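Long-range contacts in 2-dehydro-3-deoxy-D-arabinonate dehydratase (Sulfolobus solfataricus, PDB 2Q18), which catalyses the dehydration of 2-dehydro-3-deoxy-D-arabinonate to 2,5-dioxopentanoate, a magnesium-dependent step in the oxidation of pentose sugars: residues A[75-80]-A[248-253]; A[142-147]-A[208-213]; A[187-192]-A[280-285]; A[222-227]-A[256-261]. All blocks are in the same frame, centred on the assembly; numbering follows the deposited sequence.

Contact 1: residues A[75-80]-A[248-253]; sequences EVWGSG and DGTILT
The indole of Trp-77 meets the other strand through CD1, which lies 4.0 Å from Thr-250 CG2; the methyl approaches the ring obliquely. In the ring plane, at the edge, sits the carboxylate of Glu-75, and Trp-77 NE1 gives it a nearly straight hydrogen bond, 2.9 Å to Glu-75 OE1. That oxygen is used on its anti side, with the donor 22° out of the carboxylate plane. The other oxygen, OE2, forms a salt bridge with Arg-123 of the second subunit, so one carboxylate fixes the indole and reaches across the subunit interface. Phe-117 of strand 114-119 adds an edge-to-face ring contact. The backbones of 76-80 and 250-253 run as parallel neighbours in a sheet of the FAH fold, where 250-253 lies between 76-80 and 140-150. Four hydrogen bonds join the pair, Ile-251 N to Glu-75 O, Trp-77 N to Ile-251 O, Thr-253 N to Trp-77 O and Ser-79 N to Thr-253 O, all between 2.8 and 3.0 Å. On the face of Trp-77, the tip of Leu-252 leans back, CD1 coming 3.7 Å from Trp-77 O, and helix 233-241 covers both residues. Val-76, Ile-251 and Thr-253 occupy the other face. There Thr-253 CG2, placed between the backbone N and the carbonyl carbon, packs 3.6 Å from Gly-78 CA, while OG1, anti to the backbone N, hydrogen-bonds to the magnesium ligand Glu-145. Gly-249 and Thr-250 form a G1 beta bulge opposite Leu-150 of strand 140-150.

Contact 2: residues A[142-147]-A[208-213]; sequences PEPELA and ITLKIV
Pro-142 and Pro-144 turn their rings onto Leu-210, each crossing its side chain at about a right angle. Pro-142 CG touches Leu-210 CD1 at 3.9 Å and also reaches Ile-212 CD1 at 4.0 Å, while Pro-144 CG rests 3.9 Å from Leu-210 CB. The leucine's CG stands anti to the backbone N (chi1 168°), and its two methyls fork beyond it, CD2 meeting both rings. Further along, Ile-208 CG2 packs 3.9 Å from Pro-144 CB, and its CD1 extends to the backbone N of Leu-146 at 4.0 Å. Side chain to side chain the contact is apolar, made between strand segments whose axes run at 142° to each other and approach no closer than 7.5 Å. Ile-274 of strand 271-276 fills in beside Pro-144. Glu-143 and Glu-145 alternate with the prolines and start away from this packing; both bind magnesium. Hydrogen bonds help to position them: Glu-143 N to Asp-163 OD1, and Gly-255 N to Glu-145 OE2. Glu-143 OE2 also forms a salt bridge with Lys-182, a substrate-binding residue. One face of 142-147 thus packs against the five-stranded sheet, and the other carries two carboxylates of the FAH-family metal site.

Contact 3: residues A[187-192]-A[280-285]; sequences CCAFGP and GTLITP
Thr-281 meets Pro-192 through its backbone: Pro-192 CG lies 3.6 Å from Thr-281 O, and CD of the same ring is 3.7 Å from that oxygen. A cis peptide bond precedes Pro-192, where the chain turns a corner and brings the proline ring over the backbone at Thr-281. The side chain of Thr-281 leaves away from the other segment, and its OG1 hydrogen-bonds to Thr-275 OG1. Leu-282 makes the largest single contribution. Its CG is anti to the backbone N (chi1 174°), and the two methyls beyond spread over the backbone of 189-191. CD1 touches Phe-190 C at 3.7 Å; CD2 meets Ala-189 O at 3.7 Å and Phe-190 CA at 3.8 Å. Nearer the root, Leu-282 CB faces Gly-191 O at 3.8 Å. The leucine therefore packs against peptide groups more than side chains, and the side chain of Phe-190 leaves its backbone away from Leu-282. Ile-283 heads away, and Thr-284 points back inward: its CG2, beside the backbone N, meets Ala-189 CB at 3.8 Å. Within the fold, strand 188-195 pairs on its two sides with 156-167 and 124-125, whereas 280-288 lies between 131-133 and 271-276 in the five-stranded sheet. The contact thus joins strands of two sheets, with Leu-282 also reaching Ile-161 of 156-167 and Thr-284 touching Val-272 of 271-276.

Contact 4: residues A[222-227]-A[256-261]; sequences GSVNTN and TAIVPG
Ile-258 presses its side chain against the end of strand 217-225, passing alongside that of Val-224, which points the other way. From CB the chain forks. CG2, anti to the backbone N, turns to the backbone of Gly-222, 4.1 Å from Gly-222 O; CG1, beside its own backbone N (chi1 -55°), lies 3.8 Å from Val-224 CG1. At the tip, CD1 meets Gly-222 O at 3.6 Å and Ser-223 CA at 3.8 Å, so the isoleucine ends on main chain. Gly-222 leaves room for this: a CB there would come tightly against Ile-258 CG2. The strand is an outermost one of the five-stranded sheet within this chain, and the 256-261 loop, which connects strands 250-253 and 271-276, closes over one face of it. Behind Ile-258 stand Ile-208 and Leu-210 of the adjacent strand 207-214 and Pro-144 of 140-150. Next to it, Ala-257 adds its single methyl, with CB 3.7 Å from Val-224 CG2 and 3.8 Å from Val-224 CG1, both valine branches bearing on one carbon. An ST turn shapes the loop's start: Thr-256 OG1 accepts from Ile-258 N at 3.2 Å and also hydrogen-bonds to Pro-144 O. Thr-256 binds substrate, and the turn ties it to the buried isoleucine two residues on. Where the strand ends, Asn-225 OD1 takes Asn-227 N in the carbonyl plane, on a lone pair, an Asx turn leading into the 3-10 segment.

In the fold
From the N terminus, 75-80 comes first and waits until 248-253 to close contact 1, a loop that encloses the whole of contact 2, from 142-147 to 208-213. Contact 3 opens at 187-192, before contact 2 has closed, and ends at 280-285, so it crosses both contacts 1 and 2. Contact 4 opens at 222-227 after contact 2 has closed; it crosses contact 1 but lies entirely within the span of contact 3. Contact 1 is pairing inside a sheet, while contacts 2 and 3 join that strand system to the five-stranded sheet and contact 4 lays a loop on the latter. Neighbouring strands 140-150 and 250-253 link contacts 1 and 2; strands 207-214 and 217-225 link contacts 2 and 4.

Contact 1: residues A[75-80]-A[248-253]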
loop_
_atom_site.group_PDB
_atom_site.type_symbol
_atom_site.label_atom_id
_atom_site.label_comp_id
_atom_site.label_asym_id
_atom_site.label_seq_id
_atom_site.Cartn_x
_atom_site.Cartn_y
_atom_site.Cartn_z
ATOM N N GLU A 75 4.996 7.060 19.768
ATOM C CA GLU A 75 4.543 7.484 21.089
ATOM C C GLU A 75 5.571 8.407 21.704
ATOM O O GLU A 75 6.773 8.245 21.480
ATOM C CB GLU A 75 4.312 6.275 22.015
ATOM C CG GLU A 75 3.216 5.335 21.529
ATOM C CD GLU A 75 2.961 4.150 22.458
ATOM O OE1 GLU A 75 3.521 4.101 23.577
ATOM O OE2 GLU A 75 2.181 3.267 22.053
ATOM N N VAL A 76 5.093 9.383 22.472
ATOM C CA VAL A 76 5.979 10.230 23.268
ATOM C C VAL A 76 5.546 10.165 24.724
ATOM O O VAL A 76 4.380 10.391 25.051
ATOM C CB VAL A 76 6.009 11.707 22.786
ATOM C CG1 VAL A 76 7.011 12.510 23.609
ATOM C CG2 VAL A 76 6.364 11.793 21.305
ATOM N N TRP A 77 6.501 9.842 25.586
ATOM C CA TRP A 77 6.267 9.755 27.017
ATOM C C TRP A 77 7.214 10.709 27.740
ATOM O O TRP A 77 8.275 11.068 27.222
ATOM C CB TRP A 77 6.508 8.324 27.510
ATOM C CG TRP A 77 5.493 7.315 27.033
ATOM C CD1 TRP A 77 5.417 6.747 25.791
ATOM C CD2 TRP A 77 4.429 6.742 27.803
ATOM N NE1 TRP A 77 4.367 5.855 25.740
ATOM C CE2 TRP A 77 3.745 5.833 26.961
ATOM C CE3 TRP A 77 3.992 6.900 29.128
ATOM C CZ2 TRP A 77 2.641 5.091 27.398
ATOM C CZ3 TRP A 77 2.894 6.165 29.561
ATOM C CH2 TRP A 77 2.233 5.268 28.697
ATOM N N GLY A 78 6.830 11.103 28.947
ATOM C CA GLY A 78 7.663 11.985 29.739
ATOM C C GLY A 78 7.874 11.484 31.148
ATOM O O GLY A 78 7.075 10.710 31.679
ATOM N N SER A 79 8.982 11.916 31.736
ATOM C CA SER A 79 9.220 11.756 33.155
ATOM C C SER A 79 9.380 13.154 33.745
ATOM O O SER A 79 9.711 14.109 33.035
ATOM C CB SER A 79 10.465 10.909 33.402
ATOM O OG SER A 79 10.417 10.296 34.683
ATOM N N GLY A 80 9.105 13.283 35.033
ATOM C CA GLY A 80 9.268 14.553 35.724
ATOM C C GLY A 80 9.848 14.327 37.100
ATOM O O GLY A 80 9.943 13.181 37.561
ATOM N N ASP A 248 9.082 0.869 18.242
ATOM C CA ASP A 248 10.377 1.415 17.840
ATOM C C ASP A 248 10.218 2.894 17.477
ATOM O O ASP A 248 9.263 3.267 16.796
ATOM C CB ASP A 248 10.942 0.657 16.638
ATOM C CG ASP A 248 11.219 -0.809 16.940
ATOM O OD1 ASP A 248 11.654 -1.136 18.069
ATOM O OD2 ASP A 248 11.005 -1.631 16.028
ATOM N N GLY A 249 11.145 3.725 17.947
ATOM C CA GLY A 249 11.097 5.168 17.676
ATOM C C GLY A 249 10.344 5.966 18.727
ATOM O O GLY A 249 10.184 7.187 18.591
ATOM N N THR A 250 9.874 5.280 19.770
ATOM C CA THR A 250 9.264 5.943 20.921
ATOM C C THR A 250 10.257 6.942 21.513
ATOM O O THR A 250 11.455 6.651 21.620
ATOM C CB THR A 250 8.852 4.929 22.015
ATOM O OG1 THR A 250 7.793 4.105 21.523
ATOM C CG2 THR A 250 8.367 5.632 23.287
ATOM N N ILE A 251 9.757 8.114 21.889
ATOM C CA ILE A 251 10.591 9.096 22.571
ATOM C C ILE A 251 10.203 9.215 24.038
ATOM O O ILE A 251 9.025 9.340 24.376
ATOM C CB ILE A 251 10.567 10.484 21.872
ATOM C CG1 ILE A 251 11.218 10.386 20.488
ATOM C CG2 ILE A 251 11.295 11.532 22.725
ATOM C CD1 ILE A 251 11.111 11.663 19.649
ATOM N N LEU A 252 11.211 9.151 24.903
ATOM C CA LEU A 252 11.035 9.435 26.319
ATOM C C LEU A 252 11.812 10.693 26.678
ATOM O O LEU A 252 13.029 10.755 26.496
ATOM C CB LEU A 252 11.503 8.258 27.187
ATOM C CG LEU A 252 11.585 8.490 28.702
ATOM C CD1 LEU A 252 10.206 8.695 29.337
ATOM C CD2 LEU A 252 12.316 7.340 29.376
ATOM N N THR A 253 11.100 11.690 27.184
ATOM C CA THR A 253 11.730 12.926 27.623
ATOM C C THR A 253 11.958 12.883 29.142
ATOM O O THR A 253 11.085 12.460 29.902
ATOM C CB THR A 253 10.964 14.186 27.121
ATOM O OG1 THR A 253 11.708 15.366 27.445
ATOM C CG2 THR A 253 9.551 14.274 27.696
#

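Contact 2: residues A[142-147]-A[208-213]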
loop_
_atom_site.group_PDB
_atom_site.type_symbol
_atom_site.label_atom_id
_atom_site.label_comp_id
_atom_site.label_asym_id
_atom_site.label_seq_id
_atom_site.Cartn_x
_atom_site.Cartn_y
_atom_site.Cartn_z
ATOM N N PRO A 142 7.629 26.458 28.713
ATOM C CA PRO A 142 8.376 25.401 28.058
ATOM C C PRO A 142 9.180 24.646 29.108
ATOM O O PRO A 142 9.616 25.238 30.100
ATOM C CB PRO A 142 9.314 26.161 27.118
ATOM C CG PRO A 142 9.533 27.488 27.795
ATOM C CD PRO A 142 8.263 27.783 28.548
ATOM N N GLU A 143 9.350 23.347 28.905
ATOM C CA GLU A 143 10.196 22.553 29.780
ATOM C C GLU A 143 11.298 21.909 28.941
ATOM O O GLU A 143 11.043 20.956 28.200
ATOM C CB GLU A 143 9.366 21.530 30.567
ATOM C CG GLU A 143 8.245 22.175 31.397
ATOM C CD GLU A 143 7.501 21.203 32.312
ATOM O OE1 GLU A 143 6.696 21.681 33.141
ATOM O OE2 GLU A 143 7.709 19.971 32.207
ATOM N N PRO A 144 12.518 22.477 29.013
ATOM C CA PRO A 144 13.684 22.052 28.241
ATOM C C PRO A 144 14.300 20.770 28.787
ATOM O O PRO A 144 14.691 20.716 29.957
ATOM C CB PRO A 144 14.656 23.221 28.414
ATOM C CG PRO A 144 14.315 23.782 29.749
ATOM C CD PRO A 144 12.829 23.632 29.880
ATOM N N GLU A 145 14.396 19.751 27.937
ATOM C CA GLU A 145 14.768 18.417 28.402
ATOM C C GLU A 145 15.627 17.662 27.402
ATOM O O GLU A 145 15.508 17.852 26.193
ATOM C CB GLU A 145 13.513 17.588 28.715
ATOM C CG GLU A 145 12.374 18.374 29.359
ATOM C CD GLU A 145 11.317 17.504 30.014
ATOM O OE1 GLU A 145 10.547 18.049 30.834
ATOM O OE2 GLU A 145 11.250 16.288 29.725
ATOM N N LEU A 146 16.504 16.815 27.928
ATOM C CA LEU A 146 17.135 15.778 27.130
ATOM C C LEU A 146 16.095 14.675 26.927
ATOM O O LEU A 146 15.402 14.286 27.868
ATOM C CB LEU A 146 18.373 15.223 27.845
ATOM C CG LEU A 146 19.198 14.169 27.097
ATOM C CD1 LEU A 146 19.898 14.793 25.889
ATOM C CD2 LEU A 146 20.213 13.510 28.021
ATOM N N ALA A 147 15.974 14.196 25.693
ATOM C CA ALA A 147 15.059 13.107 25.382
ATOM C C ALA A 147 15.810 11.983 24.680
ATOM O O ALA A 147 16.814 12.228 24.010
ATOM C CB ALA A 147 13.907 13.604 24.522
ATOM N N ILE A 208 22.182 22.306 29.290
ATOM C CA ILE A 208 20.889 22.642 28.704
ATOM C C ILE A 208 20.621 24.116 28.978
ATOM O O ILE A 208 20.676 24.552 30.129
ATOM C CB ILE A 208 19.738 21.778 29.289
ATOM C CG1 ILE A 208 20.037 20.281 29.116
ATOM C CG2 ILE A 208 18.388 22.165 28.658
ATOM C CD1 ILE A 208 19.005 19.354 29.743
ATOM N N THR A 209 20.352 24.881 27.923
ATOM C CA THR A 209 20.061 26.306 28.061
ATOM C C THR A 209 18.717 26.627 27.429
ATOM O O THR A 209 18.474 26.277 26.273
ATOM C CB THR A 209 21.159 27.181 27.407
ATOM O OG1 THR A 209 22.448 26.772 27.885
ATOM C CG2 THR A 209 20.943 28.667 27.715
ATOM N N LEU A 210 17.848 27.277 28.202
ATOM C CA LEU A 210 16.574 27.782 27.704
ATOM C C LEU A 210 16.601 29.305 27.557
ATOM O O LEU A 210 17.069 30.017 28.453
ATOM C CB LEU A 210 15.423 27.379 28.636
ATOM C CG LEU A 210 14.054 28.052 28.442
ATOM C CD1 LEU A 210 13.384 27.630 27.136
ATOM C CD2 LEU A 210 13.130 27.786 29.622
ATOM N N LYS A 211 16.089 29.783 26.423
ATOM C CA LYS A 211 15.851 31.205 26.199
ATOM C C LYS A 211 14.443 31.408 25.667
ATOM O O LYS A 211 14.012 30.713 24.739
ATOM C CB LYS A 211 16.860 31.785 25.205
ATOM C CG LYS A 211 18.253 31.976 25.771
ATOM C CD LYS A 211 19.293 32.214 24.679
ATOM C CE LYS A 211 19.149 33.582 24.031
ATOM N NZ LYS A 211 20.271 33.858 23.082
ATOM N N ILE A 212 13.721 32.341 26.278
ATOM C CA ILE A 212 12.451 32.802 25.741
ATOM C C ILE A 212 12.671 34.221 25.220
ATOM O O ILE A 212 13.016 35.129 25.982
ATOM C CB ILE A 212 11.323 32.773 26.793
ATOM C CG1 ILE A 212 11.182 31.357 27.385
ATOM C CG2 ILE A 212 10.008 33.262 26.175
ATOM C CD1 ILE A 212 10.329 31.267 28.654
ATOM N N VAL A 213 12.489 34.393 23.914
ATOM C CA VAL A 213 12.729 35.673 23.256
ATOM C C VAL A 213 11.394 36.313 22.902
ATOM O O VAL A 213 10.584 35.728 22.176
ATOM C CB VAL A 213 13.630 35.516 22.002
ATOM C CG1 VAL A 213 13.903 36.878 21.350
ATOM C CG2 VAL A 213 14.942 34.840 22.369
#

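Contact 3: residues A[187-192]-A[280-285]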
loop_
_atom_site.group_PDB
_atom_site.type_symbol
_atom_site.label_atom_id
_atom_site.label_comp_id
_atom_site.label_asym_id
_atom_site.label_seq_id
_atom_site.Cartn_x
_atom_site.Cartn_y
_atom_site.Cartn_z
ATOM N N CYS A 187 1.766 20.566 21.694
ATOM C CA CYS A 187 2.180 20.484 23.102
ATOM C C CYS A 187 3.638 20.066 23.256
ATOM O O CYS A 187 4.182 20.051 24.368
ATOM C CB CYS A 187 1.298 19.490 23.852
ATOM S SG CYS A 187 1.519 17.756 23.313
ATOM N N CYS A 188 4.270 19.732 22.138
ATOM C CA CYS A 188 5.543 19.041 22.168
ATOM C C CYS A 188 6.396 19.384 20.948
ATOM O O CYS A 188 5.894 19.382 19.824
ATOM C CB CYS A 188 5.254 17.531 22.194
ATOM S SG CYS A 188 6.681 16.529 22.340
ATOM N N ALA A 189 7.683 19.666 21.168
ATOM C CA ALA A 189 8.621 19.927 20.074
ATOM C C ALA A 189 9.932 19.198 20.292
ATOM O O ALA A 189 10.381 19.064 21.426
ATOM C CB ALA A 189 8.882 21.419 19.931
ATOM N N PHE A 190 10.558 18.739 19.210
ATOM C CA PHE A 190 11.851 18.064 19.333
ATOM C C PHE A 190 12.728 18.167 18.094
ATOM O O PHE A 190 12.243 18.379 16.986
ATOM C CB PHE A 190 11.687 16.593 19.780
ATOM C CG PHE A 190 11.127 15.682 18.718
ATOM C CD1 PHE A 190 11.978 14.907 17.932
ATOM C CD2 PHE A 190 9.755 15.581 18.524
ATOM C CE1 PHE A 190 11.462 14.052 16.948
ATOM C CE2 PHE A 190 9.233 14.733 17.542
ATOM C CZ PHE A 190 10.091 13.972 16.756
ATOM N N GLY A 191 14.028 17.993 18.305
ATOM C CA GLY A 191 15.019 18.117 17.251
ATOM C C GLY A 191 16.129 19.069 17.662
ATOM O O GLY A 191 16.407 19.214 18.856
ATOM N N PRO A 192 16.774 19.733 16.681
ATOM C CA PRO A 192 16.516 19.623 15.239
ATOM C C PRO A 192 17.051 18.322 14.641
ATOM O O PRO A 192 16.741 17.994 13.493
ATOM C CB PRO A 192 17.255 20.830 14.644
ATOM C CG PRO A 192 18.293 21.194 15.644
ATOM C CD PRO A 192 17.850 20.697 16.990
ATOM N N GLY A 280 22.428 20.474 19.560
ATOM C CA GLY A 280 22.220 21.721 18.831
ATOM C C GLY A 280 21.278 22.667 19.545
ATOM O O GLY A 280 21.222 22.698 20.775
ATOM N N THR A 281 20.537 23.444 18.764
ATOM C CA THR A 281 19.562 24.371 19.313
ATOM C C THR A 281 18.230 24.182 18.608
ATOM O O THR A 281 18.139 24.318 17.385
ATOM C CB THR A 281 20.034 25.849 19.187
ATOM O OG1 THR A 281 21.262 26.021 19.906
ATOM C CG2 THR A 281 18.990 26.805 19.754
ATOM N N LEU A 282 17.207 23.856 19.393
ATOM C CA LEU A 282 15.846 23.723 18.899
ATOM C C LEU A 282 15.129 25.062 19.050
ATOM O O LEU A 282 15.085 25.620 20.147
ATOM C CB LEU A 282 15.101 22.634 19.688
ATOM C CG LEU A 282 13.607 22.425 19.411
ATOM C CD1 LEU A 282 13.385 21.820 18.026
ATOM C CD2 LEU A 282 12.987 21.537 20.489
ATOM N N ILE A 283 14.561 25.558 17.954
ATOM C CA ILE A 283 13.923 26.872 17.936
ATOM C C ILE A 283 12.478 26.777 17.458
ATOM O O ILE A 283 12.212 26.306 16.352
ATOM C CB ILE A 283 14.713 27.880 17.042
ATOM C CG1 ILE A 283 16.149 28.044 17.550
ATOM C CG2 ILE A 283 13.989 29.229 16.975
ATOM C CD1 ILE A 283 17.113 28.658 16.532
ATOM N N THR A 284 11.547 27.229 18.292
ATOM C CA THR A 284 10.134 27.195 17.937
ATOM C C THR A 284 9.413 28.496 18.302
ATOM O O THR A 284 9.446 28.922 19.464
ATOM C CB THR A 284 9.386 26.018 18.625
ATOM O OG1 THR A 284 9.422 26.192 20.045
ATOM C CG2 THR A 284 10.002 24.657 18.258
ATOM N N PRO A 285 8.757 29.131 17.312
ATOM C CA PRO A 285 7.823 30.214 17.631
ATOM C C PRO A 285 6.612 29.690 18.398
ATOM O O PRO A 285 6.358 28.480 18.408
ATOM C CB PRO A 285 7.399 30.746 16.258
ATOM C CG PRO A 285 7.697 29.638 15.299
ATOM C CD PRO A 285 8.871 28.897 15.859
#

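Contact 4: residues A[222-227]-A[256-261]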
loop_
_atom_site.group_PDB
_atom_site.type_symbol
_atom_site.label_atom_id
_atom_site.label_comp_id
_atom_site.label_asym_id
_atom_site.label_seq_id
_atom_site.Cartn_x
_atom_site.Cartn_y
_atom_site.Cartn_z
ATOM N N GLY A 222 18.007 30.651 31.279
ATOM C CA GLY A 222 18.424 29.787 32.374
ATOM C C GLY A 222 19.089 28.538 31.839
ATOM O O GLY A 222 18.775 28.077 30.735
ATOM N N SER A 223 20.012 27.989 32.618
ATOM C CA SER A 223 20.712 26.779 32.226
ATOM C C SER A 223 20.871 25.800 33.388
ATOM O O SER A 223 20.814 26.186 34.558
ATOM C CB SER A 223 22.074 27.116 31.615
ATOM O OG SER A 223 22.945 27.650 32.595
ATOM N N VAL A 224 21.053 24.529 33.040
ATOM C CA VAL A 224 21.351 23.473 33.999
ATOM C C VAL A 224 22.177 22.402 33.287
ATOM O O VAL A 224 22.060 22.223 32.066
ATOM C CB VAL A 224 20.057 22.875 34.630
ATOM C CG1 VAL A 224 19.293 21.994 33.624
ATOM C CG2 VAL A 224 20.377 22.097 35.903
ATOM N N ASN A 225 23.032 21.720 34.041
ATOM C CA ASN A 225 23.781 20.592 33.507
ATOM C C ASN A 225 23.084 19.291 33.886
ATOM O O ASN A 225 22.490 19.194 34.961
ATOM C CB ASN A 225 25.226 20.606 34.010
ATOM C CG ASN A 225 26.121 19.647 33.246
ATOM O OD1 ASN A 225 26.058 18.431 33.438
ATOM N ND2 ASN A 225 26.966 20.191 32.379
ATOM N N THR A 226 23.154 18.300 32.999
ATOM C CA THR A 226 22.515 17.001 33.241
ATOM C C THR A 226 23.175 16.201 34.372
ATOM O O THR A 226 22.664 15.144 34.765
ATOM C CB THR A 226 22.444 16.130 31.963
ATOM O OG1 THR A 226 23.750 15.998 31.391
ATOM C CG2 THR A 226 21.492 16.738 30.934
ATOM N N ASN A 227 24.297 16.703 34.898
ATOM C CA ASN A 227 24.901 16.117 36.103
ATOM C C ASN A 227 24.052 16.354 37.353
ATOM O O ASN A 227 24.326 15.796 38.414
ATOM C CB ASN A 227 26.362 16.567 36.304
ATOM C CG ASN A 227 26.508 18.071 36.533
ATOM O OD1 ASN A 227 25.664 18.712 37.159
ATOM N ND2 ASN A 227 27.605 18.632 36.037
ATOM N N THR A 256 12.782 18.128 33.560
ATOM C CA THR A 256 13.478 19.418 33.464
ATOM C C THR A 256 13.926 19.973 34.818
ATOM O O THR A 256 13.331 19.668 35.855
ATOM C CB THR A 256 12.628 20.490 32.724
ATOM O OG1 THR A 256 13.470 21.584 32.345
ATOM C CG2 THR A 256 11.489 21.014 33.602
ATOM N N ALA A 257 14.983 20.781 34.790
ATOM C CA ALA A 257 15.419 21.538 35.965
ATOM C C ALA A 257 15.379 23.051 35.728
ATOM O O ALA A 257 15.726 23.826 36.621
ATOM C CB ALA A 257 16.810 21.109 36.387
ATOM N N ILE A 258 14.970 23.468 34.527
ATOM C CA ILE A 258 14.829 24.893 34.217
ATOM C C ILE A 258 13.356 25.284 34.238
ATOM O O ILE A 258 12.570 24.886 33.365
ATOM C CB ILE A 258 15.498 25.284 32.871
ATOM C CG1 ILE A 258 16.969 24.867 32.862
ATOM C CG2 ILE A 258 15.372 26.796 32.623
ATOM C CD1 ILE A 258 17.588 24.760 31.478
ATOM N N VAL A 259 12.987 26.053 35.258
ATOM C CA VAL A 259 11.600 26.423 35.493
ATOM C C VAL A 259 11.483 27.944 35.649
ATOM O O VAL A 259 11.785 28.484 36.718
ATOM C CB VAL A 259 11.022 25.712 36.757
ATOM C CG1 VAL A 259 9.546 26.032 36.931
ATOM C CG2 VAL A 259 11.232 24.197 36.686
ATOM N N PRO A 260 11.062 28.644 34.575
ATOM C CA PRO A 260 10.782 30.080 34.667
ATOM C C PRO A 260 9.720 30.397 35.721
ATOM O O PRO A 260 8.967 29.505 36.139
ATOM C CB PRO A 260 10.263 30.423 33.266
ATOM C CG PRO A 260 10.855 29.382 32.378
ATOM C CD PRO A 260 10.853 28.134 33.207
ATOM N N GLY A 261 9.671 31.659 36.145
ATOM C CA GLY A 261 8.750 32.092 37.186
ATOM C C GLY A 261 7.315 32.201 36.717
ATOM O O GLY A 261 7.019 32.000 35.535
#